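Local coordinates for protein transcriptional regulator fur family (Xanthomonas campestris pv. campestris, PDB 7DH8) that probably acts as a zinc-responsive transcriptional repressor of the Fur family, binding operator DNA to control zinc uptake, at residues A[57-62]-A[97-102]; A[50-55]-A[63-68]; A[43-48]-A[84-89]; A[38-43]-A[93-98]. All coordinates share one frame; numbering follows the deposited sequence.

Contact 1 (A[57-62]-A[97-102]). With ZN (zinc ion), chain B.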
loop_
_atom_site.group_PDB
_atom_site.type_symbol
_atom_site.label_atom_id
_atom_site.label_comp_id
_atom_site.label_asym_id
_atom_site.label_seq_id
_atom_site.Cartn_x
_atom_site.Cartn_y
_atom_site.Cartn_z
ATOM N N GLY A 57 -2.114 18.383 -8.307
ATOM C CA GLY A 57 -1.677 17.594 -9.454
ATOM C C GLY A 57 -0.395 16.794 -9.265
ATOM O O GLY A 57 0.281 16.465 -10.243
ATOM N N LYS A 58 -0.008 16.530 -8.027
ATOM C CA LYS A 58 0.794 15.393 -7.614
ATOM C C LYS A 58 0.295 15.046 -6.222
ATOM O O LYS A 58 -0.341 15.901 -5.578
ATOM C CB LYS A 58 2.299 15.735 -7.579
ATOM C CG LYS A 58 2.958 16.016 -8.918
ATOM C CD LYS A 58 3.547 14.772 -9.601
ATOM C CE LYS A 58 4.174 15.126 -10.975
ATOM N NZ LYS A 58 5.673 15.314 -10.823
ATOM N N PRO A 59 0.557 13.835 -5.709
ATOM C CA PRO A 59 0.108 13.519 -4.342
ATOM C C PRO A 59 0.722 14.476 -3.342
ATOM O O PRO A 59 1.899 14.839 -3.441
ATOM C CB PRO A 59 0.607 12.089 -4.106
ATOM C CG PRO A 59 0.562 11.461 -5.521
ATOM C CD PRO A 59 1.037 12.622 -6.414
ATOM N N VAL A 60 -0.076 14.855 -2.365
ATOM C CA VAL A 60 0.293 15.890 -1.403
ATOM C C VAL A 60 0.631 15.223 -0.076
ATOM O O VAL A 60 -0.133 14.374 0.392
ATOM C CB VAL A 60 -0.872 16.874 -1.229
ATOM C CG1 VAL A 60 -0.549 17.938 -0.151
ATOM C CG2 VAL A 60 -1.202 17.497 -2.557
ATOM N N LYS A 61 1.757 15.615 0.534
ATOM C CA LYS A 61 2.080 15.166 1.875
ATOM C C LYS A 61 1.253 15.939 2.885
ATOM O O LYS A 61 0.923 17.116 2.677
ATOM C CB LYS A 61 3.565 15.372 2.172
ATOM C CG LYS A 61 4.433 14.482 1.284
ATOM C CD LYS A 61 4.622 13.209 2.036
ATOM C CE LYS A 61 5.127 12.100 1.215
ATOM N NZ LYS A 61 5.367 10.986 2.155
ATOM N N ALA A 62 0.916 15.281 3.998
ATOM C CA ALA A 62 0.165 15.981 5.040
ATOM C C ALA A 62 0.855 17.265 5.479
ATOM O O ALA A 62 0.195 18.287 5.645
ATOM C CB ALA A 62 -0.071 15.062 6.234
ATOM N N HIS A 97 -8.116 10.243 -1.507
ATOM C CA HIS A 97 -7.557 8.931 -1.289
ATOM C C HIS A 97 -6.194 9.103 -0.663
ATOM O O HIS A 97 -5.423 9.960 -1.092
ATOM C CB HIS A 97 -7.404 8.123 -2.595
ATOM C CG HIS A 97 -8.705 7.842 -3.285
ATOM N ND1 HIS A 97 -9.532 6.807 -2.899
ATOM C CD2 HIS A 97 -9.312 8.437 -4.338
ATOM C CE1 HIS A 97 -10.608 6.796 -3.671
ATOM N NE2 HIS A 97 -10.483 7.755 -4.575
ATOM N N LYS A 98 -5.889 8.257 0.314
ATOM C CA LYS A 98 -4.536 8.170 0.810
ATOM C C LYS A 98 -3.834 7.058 0.059
ATOM O O LYS A 98 -4.308 5.915 0.055
ATOM C CB LYS A 98 -4.488 7.880 2.312
ATOM C CG LYS A 98 -2.997 7.963 2.867
ATOM C CD LYS A 98 -2.967 7.513 4.346
ATOM C CE LYS A 98 -1.535 7.178 4.831
ATOM N NZ LYS A 98 -1.524 6.938 6.337
ATOM N N LEU A 99 -2.732 7.394 -0.598
ATOM C CA LEU A 99 -1.889 6.410 -1.288
ATOM C C LEU A 99 -0.906 5.824 -0.284
ATOM O O LEU A 99 0.009 6.508 0.166
ATOM C CB LEU A 99 -1.146 7.078 -2.429
ATOM C CG LEU A 99 -2.154 7.652 -3.446
ATOM C CD1 LEU A 99 -1.423 8.415 -4.542
ATOM C CD2 LEU A 99 -3.095 6.517 -4.021
ATOM N N GLU A 100 -1.066 4.542 0.033
ATOM C CA GLU A 100 -0.268 3.980 1.111
ATOM C C GLU A 100 1.185 3.834 0.760
ATOM O O GLU A 100 2.023 3.908 1.663
ATOM C CB GLU A 100 -0.813 2.616 1.528
ATOM C CG GLU A 100 -2.237 2.686 1.888
ATOM C CD GLU A 100 -2.430 3.156 3.314
ATOM O OE1 GLU A 100 -1.425 3.228 4.033
ATOM O OE2 GLU A 100 -3.587 3.449 3.704
ATOM N N SER A 101 1.529 3.593 -0.517
ATOM C CA SER A 101 2.947 3.347 -0.768
ATOM C C SER A 101 3.786 4.622 -0.851
ATOM O O SER A 101 5.026 4.527 -0.830
ATOM C CB SER A 101 3.152 2.522 -2.053
ATOM O OG SER A 101 2.704 3.231 -3.173
ATOM N N VAL A 102 3.173 5.803 -0.965
ATOM C CA VAL A 102 3.943 7.050 -0.930
ATOM C C VAL A 102 3.530 7.956 0.215
ATOM O O VAL A 102 4.073 9.052 0.335
ATOM C CB VAL A 102 3.870 7.835 -2.259
ATOM C CG1 VAL A 102 4.655 7.121 -3.349
ATOM C CG2 VAL A 102 2.421 8.101 -2.659
HETATM ZN ZN ZN B . -11.787 7.892 -6.105
#

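Contact 2 (A[50-55]-A[63-68])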
loop_
_atom_site.group_PDB
_atom_site.type_symbol
_atom_site.label_atom_id
_atom_site.label_comp_id
_atom_site.label_asym_id
_atom_site.label_seq_id
_atom_site.Cartn_x
_atom_site.Cartn_y
_atom_site.Cartn_z
ATOM N N LEU A 50 -9.787 20.355 0.542
ATOM C CA LEU A 50 -10.114 19.630 -0.674
ATOM C C LEU A 50 -9.596 20.379 -1.880
ATOM O O LEU A 50 -8.952 19.791 -2.758
ATOM C CB LEU A 50 -11.633 19.432 -0.780
ATOM C CG LEU A 50 -12.095 18.853 -2.122
ATOM C CD1 LEU A 50 -11.530 17.445 -2.322
ATOM C CD2 LEU A 50 -13.611 18.850 -2.242
ATOM N N ARG A 51 -9.843 21.700 -1.916
ATOM C CA ARG A 51 -9.393 22.525 -3.034
ATOM C C ARG A 51 -7.879 22.468 -3.193
ATOM O O ARG A 51 -7.368 22.314 -4.313
ATOM C CB ARG A 51 -9.860 23.970 -2.844
ATOM C CG ARG A 51 -9.525 24.887 -4.018
ATOM C CD ARG A 51 -9.571 26.379 -3.631
ATOM N NE ARG A 51 -10.533 26.649 -2.561
ATOM C CZ ARG A 51 -11.860 26.591 -2.692
ATOM N NH1 ARG A 51 -12.422 26.283 -3.860
ATOM N NH2 ARG A 51 -12.630 26.846 -1.639
ATOM N N LEU A 52 -7.135 22.626 -2.086
ATOM C CA LEU A 52 -5.681 22.547 -2.153
ATOM C C LEU A 52 -5.216 21.202 -2.704
ATOM O O LEU A 52 -4.305 21.143 -3.541
ATOM C CB LEU A 52 -5.074 22.787 -0.765
ATOM C CG LEU A 52 -5.115 24.257 -0.260
ATOM C CD1 LEU A 52 -4.616 24.352 1.205
ATOM C CD2 LEU A 52 -4.364 25.211 -1.191
ATOM N N ILE A 53 -5.801 20.098 -2.233
ATOM C CA ILE A 53 -5.322 18.797 -2.717
ATOM C C ILE A 53 -5.646 18.645 -4.205
ATOM O O ILE A 53 -4.790 18.256 -5.002
ATOM C CB ILE A 53 -5.898 17.646 -1.863
ATOM C CG1 ILE A 53 -5.381 17.706 -0.426
ATOM C CG2 ILE A 53 -5.639 16.216 -2.507
ATOM C CD1 ILE A 53 -6.129 16.801 0.526
ATOM N N ALA A 54 -6.857 19.033 -4.604
ATOM C CA ALA A 54 -7.277 18.913 -5.999
ATOM C C ALA A 54 -6.405 19.743 -6.946
ATOM O O ALA A 54 -6.193 19.348 -8.095
ATOM C CB ALA A 54 -8.747 19.319 -6.132
ATOM N N ASP A 55 -5.884 20.874 -6.485
ATOM C CA ASP A 55 -5.103 21.805 -7.291
ATOM C C ASP A 55 -3.649 21.392 -7.459
ATOM O O ASP A 55 -2.968 21.942 -8.338
ATOM C CB ASP A 55 -5.084 23.201 -6.654
ATOM C CG ASP A 55 -6.113 24.142 -7.236
ATOM O OD1 ASP A 55 -6.654 23.854 -8.334
ATOM O OD2 ASP A 55 -6.363 25.195 -6.587
ATOM N N TYR A 63 2.177 17.231 5.732
ATOM C CA TYR A 63 2.830 18.480 6.161
ATOM C C TYR A 63 2.847 19.549 5.069
ATOM O O TYR A 63 2.948 20.746 5.360
ATOM C CB TYR A 63 4.254 18.231 6.640
ATOM C CG TYR A 63 5.197 17.810 5.540
ATOM C CD1 TYR A 63 5.754 18.749 4.674
ATOM C CD2 TYR A 63 5.531 16.471 5.369
ATOM C CE1 TYR A 63 6.597 18.345 3.686
ATOM C CE2 TYR A 63 6.388 16.073 4.371
ATOM C CZ TYR A 63 6.918 17.019 3.556
ATOM O OH TYR A 63 7.805 16.657 2.558
ATOM N N GLU A 64 2.783 19.158 3.806
ATOM C CA GLU A 64 2.655 20.183 2.781
ATOM C C GLU A 64 1.285 20.821 2.842
ATOM O O GLU A 64 1.129 22.017 2.604
ATOM C CB GLU A 64 2.868 19.570 1.385
ATOM C CG GLU A 64 4.280 19.190 1.134
ATOM C CD GLU A 64 4.384 18.443 -0.169
ATOM O OE1 GLU A 64 3.374 17.783 -0.539
ATOM O OE2 GLU A 64 5.463 18.517 -0.804
ATOM N N LEU A 65 0.262 20.015 3.093
ATOM C CA LEU A 65 -1.079 20.580 3.139
ATOM C C LEU A 65 -1.187 21.593 4.270
ATOM O O LEU A 65 -1.813 22.643 4.122
ATOM C CB LEU A 65 -2.095 19.441 3.313
ATOM C CG LEU A 65 -3.531 19.774 3.676
ATOM C CD1 LEU A 65 -4.192 20.497 2.485
ATOM C CD2 LEU A 65 -4.278 18.476 4.027
ATOM N N LEU A 66 -0.576 21.289 5.414
ATOM C CA LEU A 66 -0.624 22.244 6.521
ATOM C C LEU A 66 0.096 23.536 6.188
ATOM O O LEU A 66 -0.442 24.617 6.436
ATOM C CB LEU A 66 -0.012 21.652 7.774
ATOM C CG LEU A 66 -1.222 21.106 8.480
ATOM C CD1 LEU A 66 -1.489 19.664 7.924
ATOM C CD2 LEU A 66 -1.028 21.197 9.959
ATOM N N ASP A 67 1.327 23.435 5.680
ATOM C CA ASP A 67 2.012 24.601 5.118
ATOM C C ASP A 67 1.077 25.422 4.248
ATOM O O ASP A 67 0.889 26.615 4.504
ATOM C CB ASP A 67 3.257 24.201 4.322
ATOM C CG ASP A 67 4.450 23.929 5.209
ATOM O OD1 ASP A 67 4.574 24.612 6.264
ATOM O OD2 ASP A 67 5.253 23.023 4.863
ATOM N N TRP A 68 0.445 24.801 3.237
ATOM C CA TRP A 68 -0.366 25.606 2.315
ATOM C C TRP A 68 -1.683 26.110 2.897
ATOM O O TRP A 68 -2.290 27.046 2.356
ATOM C CB TRP A 68 -0.822 24.782 1.102
ATOM C CG TRP A 68 0.276 24.085 0.359
ATOM C CD1 TRP A 68 1.594 24.389 0.396
ATOM C CD2 TRP A 68 0.151 22.955 -0.504
ATOM N NE1 TRP A 68 2.303 23.534 -0.389
ATOM C CE2 TRP A 68 1.440 22.648 -0.967
ATOM C CE3 TRP A 68 -0.930 22.195 -0.957
ATOM C CZ2 TRP A 68 1.691 21.608 -1.828
ATOM C CZ3 TRP A 68 -0.676 21.154 -1.836
ATOM C CH2 TRP A 68 0.632 20.872 -2.258
#

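Contact 3 (A[43-48]-A[84-89])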
loop_
_atom_site.group_PDB
_atom_site.type_symbol
_atom_site.label_atom_id
_atom_site.label_comp_id
_atom_site.label_asym_id
_atom_site.label_seq_id
_atom_site.Cartn_x
_atom_site.Cartn_y
_atom_site.Cartn_z
ATOM N N THR A 43 -17.647 22.223 5.239
ATOM C CA THR A 43 -17.203 23.443 5.899
ATOM C C THR A 43 -16.147 24.149 5.049
ATOM O O THR A 43 -15.473 23.520 4.231
ATOM C CB THR A 43 -16.621 23.139 7.287
ATOM O OG1 THR A 43 -15.331 22.530 7.150
ATOM C CG2 THR A 43 -17.527 22.222 8.111
ATOM N N PRO A 44 -15.985 25.461 5.228
ATOM C CA PRO A 44 -14.886 26.166 4.540
ATOM C C PRO A 44 -13.544 25.494 4.708
ATOM O O PRO A 44 -12.740 25.444 3.766
ATOM C CB PRO A 44 -14.895 27.557 5.186
ATOM C CG PRO A 44 -15.940 27.502 6.281
ATOM C CD PRO A 44 -16.874 26.395 5.932
ATOM N N ILE A 45 -13.281 24.958 5.898
ATOM C CA ILE A 45 -12.016 24.283 6.131
ATOM C C ILE A 45 -11.905 23.022 5.277
ATOM O O ILE A 45 -10.879 22.785 4.637
ATOM C CB ILE A 45 -11.856 23.930 7.622
ATOM C CG1 ILE A 45 -11.740 25.203 8.463
ATOM C CG2 ILE A 45 -10.645 23.036 7.831
ATOM C CD1 ILE A 45 -11.844 24.964 9.951
ATOM N N ARG A 46 -12.960 22.208 5.240
ATOM C CA ARG A 46 -12.924 21.020 4.397
ATOM C C ARG A 46 -12.823 21.385 2.921
ATOM O O ARG A 46 -12.238 20.631 2.125
ATOM C CB ARG A 46 -14.175 20.176 4.629
ATOM C CG ARG A 46 -14.241 19.530 5.967
ATOM C CD ARG A 46 -15.696 19.302 6.327
ATOM N NE ARG A 46 -15.824 18.308 7.375
ATOM C CZ ARG A 46 -16.919 18.145 8.105
ATOM N NH1 ARG A 46 -17.980 18.906 7.875
ATOM N NH2 ARG A 46 -16.955 17.222 9.056
ATOM N N ALA A 47 -13.426 22.513 2.537
ATOM C CA ALA A 47 -13.414 22.931 1.146
ATOM C C ALA A 47 -12.030 23.423 0.741
ATOM O O ALA A 47 -11.555 23.129 -0.372
ATOM C CB ALA A 47 -14.464 24.025 0.925
ATOM N N ASN A 48 -11.367 24.164 1.640
ATOM C CA ASN A 48 -10.026 24.650 1.349
ATOM C C ASN A 48 -9.012 23.520 1.355
ATOM O O ASN A 48 -8.050 23.551 0.579
ATOM C CB ASN A 48 -9.615 25.736 2.349
ATOM C CG ASN A 48 -8.356 26.474 1.917
ATOM O OD1 ASN A 48 -8.196 26.817 0.737
ATOM N ND2 ASN A 48 -7.457 26.728 2.868
ATOM N N TYR A 84 -6.459 18.386 10.188
ATOM C CA TYR A 84 -6.331 16.930 10.112
ATOM C C TYR A 84 -7.690 16.236 10.220
ATOM O O TYR A 84 -7.892 15.164 9.634
ATOM C CB TYR A 84 -5.359 16.435 11.176
ATOM C CG TYR A 84 -3.917 16.765 10.813
ATOM C CD1 TYR A 84 -3.361 16.302 9.621
ATOM C CD2 TYR A 84 -3.124 17.547 11.642
ATOM C CE1 TYR A 84 -2.052 16.599 9.273
ATOM C CE2 TYR A 84 -1.810 17.851 11.303
ATOM C CZ TYR A 84 -1.277 17.373 10.121
ATOM O OH TYR A 84 0.027 17.675 9.767
ATOM N N ARG A 85 -8.637 16.835 10.934
ATOM C CA ARG A 85 -9.974 16.261 10.972
ATOM C C ARG A 85 -10.750 16.551 9.694
ATOM O O ARG A 85 -11.567 15.718 9.266
ATOM C CB ARG A 85 -10.724 16.761 12.196
ATOM C CG ARG A 85 -10.392 15.904 13.415
ATOM C CD ARG A 85 -11.268 16.246 14.601
ATOM N NE ARG A 85 -11.131 17.646 14.979
ATOM C CZ ARG A 85 -10.199 18.095 15.820
ATOM N NH1 ARG A 85 -9.327 17.239 16.352
ATOM N NH2 ARG A 85 -10.138 19.390 16.131
ATOM N N ALA A 86 -10.486 17.690 9.050
ATOM C CA ALA A 86 -11.062 17.932 7.730
ATOM C C ALA A 86 -10.559 16.900 6.719
ATOM O O ALA A 86 -11.344 16.339 5.933
ATOM C CB ALA A 86 -10.757 19.367 7.269
ATOM N N LEU A 87 -9.260 16.607 6.742
ATOM C CA LEU A 87 -8.728 15.528 5.910
ATOM C C LEU A 87 -9.393 14.180 6.204
ATOM O O LEU A 87 -9.777 13.461 5.271
ATOM C CB LEU A 87 -7.213 15.430 6.090
ATOM C CG LEU A 87 -6.443 14.475 5.167
ATOM C CD1 LEU A 87 -6.607 14.818 3.692
ATOM C CD2 LEU A 87 -4.994 14.540 5.523
ATOM N N ASP A 88 -9.515 13.792 7.481
ATOM C CA ASP A 88 -10.209 12.537 7.802
ATOM C C ASP A 88 -11.616 12.494 7.196
ATOM O O ASP A 88 -12.038 11.464 6.667
ATOM C CB ASP A 88 -10.336 12.355 9.310
ATOM C CG ASP A 88 -8.996 12.088 10.002
ATOM O OD1 ASP A 88 -8.088 11.487 9.403
ATOM O OD2 ASP A 88 -8.877 12.467 11.182
ATOM N N PHE A 89 -12.367 13.592 7.313
ATOM C CA PHE A 89 -13.709 13.648 6.755
ATOM C C PHE A 89 -13.674 13.386 5.260
ATOM O O PHE A 89 -14.420 12.543 4.746
ATOM C CB PHE A 89 -14.339 15.004 7.065
ATOM C CG PHE A 89 -15.530 15.323 6.224
ATOM C CD1 PHE A 89 -16.788 14.913 6.611
ATOM C CD2 PHE A 89 -15.391 16.028 5.034
ATOM C CE1 PHE A 89 -17.881 15.193 5.835
ATOM C CE2 PHE A 89 -16.482 16.314 4.249
ATOM C CZ PHE A 89 -17.733 15.902 4.652
#

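Contact 4 (A[38-43]-A[93-98]). With ZN (zinc ion), chain B.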
loop_
_atom_site.group_PDB
_atom_site.type_symbol
_atom_site.label_atom_id
_atom_site.label_comp_id
_atom_site.label_asym_id
_atom_site.label_seq_id
_atom_site.Cartn_x
_atom_site.Cartn_y
_atom_site.Cartn_z
ATOM N N ARG A 38 -26.623 14.027 0.996
ATOM C CA ARG A 38 -26.485 12.959 1.996
ATOM C C ARG A 38 -26.337 13.667 3.335
ATOM O O ARG A 38 -26.288 14.886 3.387
ATOM C CB ARG A 38 -25.417 11.933 1.674
ATOM C CG ARG A 38 -25.970 10.522 1.637
ATOM C CD ARG A 38 -26.264 10.025 3.036
ATOM N NE ARG A 38 -27.309 9.018 3.082
ATOM C CZ ARG A 38 -27.974 8.616 4.170
ATOM N NH1 ARG A 38 -27.732 9.133 5.360
ATOM N NH2 ARG A 38 -28.910 7.697 4.060
ATOM N N GLY A 39 -26.085 12.949 4.408
ATOM C CA GLY A 39 -26.030 13.651 5.703
ATOM C C GLY A 39 -25.083 14.846 5.748
ATOM O O GLY A 39 -25.495 15.881 6.271
ATOM N N LEU A 40 -23.932 14.792 5.090
ATOM C CA LEU A 40 -22.859 15.752 5.380
ATOM C C LEU A 40 -22.824 17.141 4.767
ATOM O O LEU A 40 -23.623 17.454 3.881
ATOM C CB LEU A 40 -21.628 14.936 5.010
ATOM C CG LEU A 40 -21.891 13.683 4.185
ATOM C CD1 LEU A 40 -20.901 13.556 3.057
ATOM C CD2 LEU A 40 -21.879 12.441 5.053
ATOM N N ARG A 41 -21.936 17.941 5.333
ATOM C CA ARG A 41 -21.667 19.323 4.871
ATOM C C ARG A 41 -20.207 19.752 4.728
ATOM O O ARG A 41 -19.411 19.445 5.581
ATOM C CB ARG A 41 -22.322 20.225 5.911
ATOM C CG ARG A 41 -23.715 20.700 5.516
ATOM C CD ARG A 41 -24.813 20.494 6.555
ATOM N NE ARG A 41 -24.567 21.331 7.709
ATOM C CZ ARG A 41 -24.719 20.937 8.958
ATOM N NH1 ARG A 41 -25.156 19.717 9.218
ATOM N NH2 ARG A 41 -24.437 21.774 9.930
ATOM N N LEU A 42 -19.920 20.504 3.686
ATOM C CA LEU A 42 -18.535 20.873 3.411
ATOM C C LEU A 42 -18.202 22.235 4.012
ATOM O O LEU A 42 -18.438 23.272 3.387
ATOM C CB LEU A 42 -18.312 20.846 1.901
ATOM C CG LEU A 42 -16.878 20.534 1.434
ATOM C CD1 LEU A 42 -16.508 19.012 1.523
ATOM C CD2 LEU A 42 -16.666 21.067 0.035
ATOM N N THR A 43 -17.647 22.223 5.239
ATOM C CA THR A 43 -17.203 23.443 5.899
ATOM C C THR A 43 -16.147 24.149 5.049
ATOM O O THR A 43 -15.473 23.520 4.231
ATOM C CB THR A 43 -16.621 23.139 7.287
ATOM O OG1 THR A 43 -15.331 22.530 7.150
ATOM C CG2 THR A 43 -17.527 22.222 8.111
ATOM N N ASN A 93 -15.417 9.778 3.465
ATOM C CA ASN A 93 -16.451 9.983 2.462
ATOM C C ASN A 93 -15.956 9.809 1.032
ATOM O O ASN A 93 -16.697 10.110 0.084
ATOM C CB ASN A 93 -17.044 11.371 2.655
ATOM C CG ASN A 93 -17.785 11.484 3.967
ATOM O OD1 ASN A 93 -18.884 10.950 4.104
ATOM N ND2 ASN A 93 -17.169 12.126 4.955
ATOM N N GLY A 94 -14.721 9.367 0.851
ATOM C CA GLY A 94 -14.224 9.031 -0.465
ATOM C C GLY A 94 -13.932 10.192 -1.386
ATOM O O GLY A 94 -13.823 9.971 -2.599
ATOM N N PHE A 95 -13.790 11.412 -0.866
ATOM C CA PHE A 95 -13.388 12.538 -1.706
ATOM C C PHE A 95 -11.876 12.661 -1.878
ATOM O O PHE A 95 -11.430 13.371 -2.773
ATOM C CB PHE A 95 -13.948 13.848 -1.136
ATOM C CG PHE A 95 -15.446 13.821 -0.954
ATOM C CD1 PHE A 95 -16.293 13.650 -2.060
ATOM C CD2 PHE A 95 -16.016 13.947 0.304
ATOM C CE1 PHE A 95 -17.662 13.628 -1.909
ATOM C CE2 PHE A 95 -17.392 13.927 0.456
ATOM C CZ PHE A 95 -18.216 13.761 -0.646
ATOM N N VAL A 96 -11.093 12.010 -1.028
ATOM C CA VAL A 96 -9.631 12.078 -1.055
ATOM C C VAL A 96 -9.158 10.666 -0.807
ATOM O O VAL A 96 -9.770 9.939 -0.022
ATOM C CB VAL A 96 -9.099 13.036 0.024
ATOM C CG1 VAL A 96 -7.633 12.665 0.454
ATOM C CG2 VAL A 96 -9.237 14.518 -0.434
ATOM N N HIS A 97 -8.116 10.243 -1.507
ATOM C CA HIS A 97 -7.557 8.931 -1.289
ATOM C C HIS A 97 -6.194 9.103 -0.663
ATOM O O HIS A 97 -5.423 9.960 -1.092
ATOM C CB HIS A 97 -7.404 8.123 -2.595
ATOM C CG HIS A 97 -8.705 7.842 -3.285
ATOM N ND1 HIS A 97 -9.532 6.807 -2.899
ATOM C CD2 HIS A 97 -9.312 8.437 -4.338
ATOM C CE1 HIS A 97 -10.608 6.796 -3.671
ATOM N NE2 HIS A 97 -10.483 7.755 -4.575
ATOM N N LYS A 98 -5.889 8.257 0.314
ATOM C CA LYS A 98 -4.536 8.170 0.810
ATOM C C LYS A 98 -3.834 7.058 0.059
ATOM O O LYS A 98 -4.308 5.915 0.055
ATOM C CB LYS A 98 -4.488 7.880 2.312
ATOM C CG LYS A 98 -2.997 7.963 2.867
ATOM C CD LYS A 98 -2.967 7.513 4.346
ATOM C CE LYS A 98 -1.535 7.178 4.831
ATOM N NZ LYS A 98 -1.524 6.938 6.337
HETATM ZN ZN ZN B . -11.787 7.892 -6.105
#

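Contact 1 (A[57-62]-A[97-102])
Lys61 reaches across to the backbone of Val102. CB, CG and CD only bridge the distance: none of them meets residues 97-102, and a bend at chi2 (-90°) turns the chain toward the tip of the hairpin. From there it runs straight. CE comes to 3.3 Å from Val102 O, and NZ donates a hydrogen bond of 3.0 Å to that same Val102 O, tilted 23° from the carbonyl plane. NZ has a second acceptor in Asn103 O, so two successive carbonyls of the turn hold the ammonium. Lys61 is also the N-cap residue of helix 62-69, its N bonded to Glu64 OE1.

Deeper in, the contact becomes apolar. CG of Pro59 lies 3.8 Å from CD1 of Leu99, the two side chains crossing at a slant, and Pro59 also packs on Ala104 and Val106 of the partner strand. Val102 points its side chain toward Pro59, CG2 standing 4.6 Å from Pro59 CB. His97, earlier on this strand, binds a zinc ion through NE2, with Cys108, His116 and Glu131.

A loop between two helices laid against the strands 96-99 and 104-107 is the arrangement of a winged-helix domain, in which this hairpin is the wing.

Contact 2 (A[50-55]-A[63-68])
Leu52 lies over both Leu65 and Trp68, and it gives the largest share of the surface that 50-55 buries against 63-68. With its CG beside the backbone N and anti to the carbonyl carbon (chi1 -73°), one branch is sent forward between the two partners. That branch, Leu52 CD1, sits 3.8 Å from Trp68 CB and 3.7 Å from Trp68 O, so the methyl packs against the root of the tryptophan and its backbone. Nearer the helix, Leu52 CB is 4.1 Å from Leu65 CD1.

Leu65 uses a single methyl for the whole encounter. Its CD1 meets both Leu52 CB and Ile53 CG1, the latter 4.2 Å away, resting between these neighbouring side chains. Ile53 itself continues past this point to Leu87 of helix 80-92, which brings the third helix into the same core.

One face of the indole is lined by its own helix: Glu64 O lies 3.1 Å above the plane of the Trp68 ring, toward the rim, and Leu65 CA is over the same face. Across the interface, Leu52 O approaches the six-membered ring obliquely, 4.0 Å from Trp68 CZ3. Val60 and Ala56 add to the apolar surroundings of the indole.

No hydrogen bond links the two segments; the join is entirely one of van der Waals contact. The axes pass 10.4 Å apart at 117°, a steep crossing of successive helices that belongs to the three-helix core of a winged helix-turn-helix domain.

Contact 3 (A[43-48]-A[84-89])
Arg46 lays its guanidinium over one face of the Phe89 ring, a cation-pi stack that joins helix 44-48 to helix 84-89 in the winged helix-turn-helix domain. Helix 80-92, to which Phe89 belongs, occupies the position of the recognition helix in this family and is therefore likely to face DNA.

The two side chains cross at about a right angle, while their flat groups are only 31° from parallel. Arg46 CZ stands 3.7 Å from the centroid of the Phe89 ring, 17° off its normal. Because the arginine chain is extended from CG to NE, its aliphatic part covers the ring as well: CD forms a CH-pi contact, 3.9 Å from the Phe89 centroid. Phe89 is brought under the arginine by a side chain that sets CG anti to the backbone N (chi1 163°). Leu40 and Leu42 also pack on this aromatic ring.

Ala86 stands where the two backbones come closest, consistent with its small side chain; the helix axes are 8.9 Å apart. Its CB is 3.7 Å from Ile45 CG2 and equally far from Arg46 CG, filling the angle between them.

The first turn of the helix is capped by Thr43, whose OG1 accepts a nearly straight bond from Arg46 N. At the far end of the arginine, NH1 makes a weak hydrogen bond to Arg41 O, while NE rests 3.2 Å from Phe89 CG.

Contact 4 (A[38-43]-A[93-98])
The Phe95 ring meets Leu40 at its edge: Leu40 CD1 lies close to the ring plane, 4.4 Å from Phe95 CE2. One face of the same ring is covered from within its own segment, where Asn93 O sits 3.8 Å above the plane of the Phe95 ring and over its centre. Val31 of helix 25-35 and Pro111 also pack on this phenylalanine.

The second flat group is the carboxamide of Asn93. Leu40 comes at it from the opposite direction, presenting both methyls to the oxygen: Leu40 CD1 and CD2 are each 3.5 Å from Asn93 OD1. The amide nitrogen turns back to the helix just ended, ND2 donating to Phe89 O.

Just beyond, Gly94, with positive phi, is the C-prime residue of a Schellman motif that ends helix 80-92. The chain then enters strand 96-99, where zinc-binding His97 follows two residues after Phe95; the metal site stands apart from this contact, and His97 does not touch loop 38-43.

Across the segments themselves the chemistry is modest. With no hydrogen bond between them, the loop meets the 93-98 segment by van der Waals contact alone, mostly leucine methyls against an amide oxygen. The carboxamide takes its polar anchorage from the helix, so the leucine meets an amide already tied down through its nitrogen.

How the contacts relate
From the N terminus, the loop after helix 25-35 starts contact 4, which closes the widest loop by reaching the end of helix 80-92 and the start of strand 96-99. Contact 3 nests inside it, sharing Thr43 and joining the first turns of helix 44-56 to helix 80-92. Nested deeper, contact 2 closes the short turn between helices 44-56 and 62-69. Contact 1 starts after helix 44-56 and ends on the hairpin, so it crosses contacts 2 and 3. Together they tie the three helices to the wing, with Ile53 touching both Leu87 and Val96, and contacts 1 and 4 both end on the strand that carries zinc-binding His97.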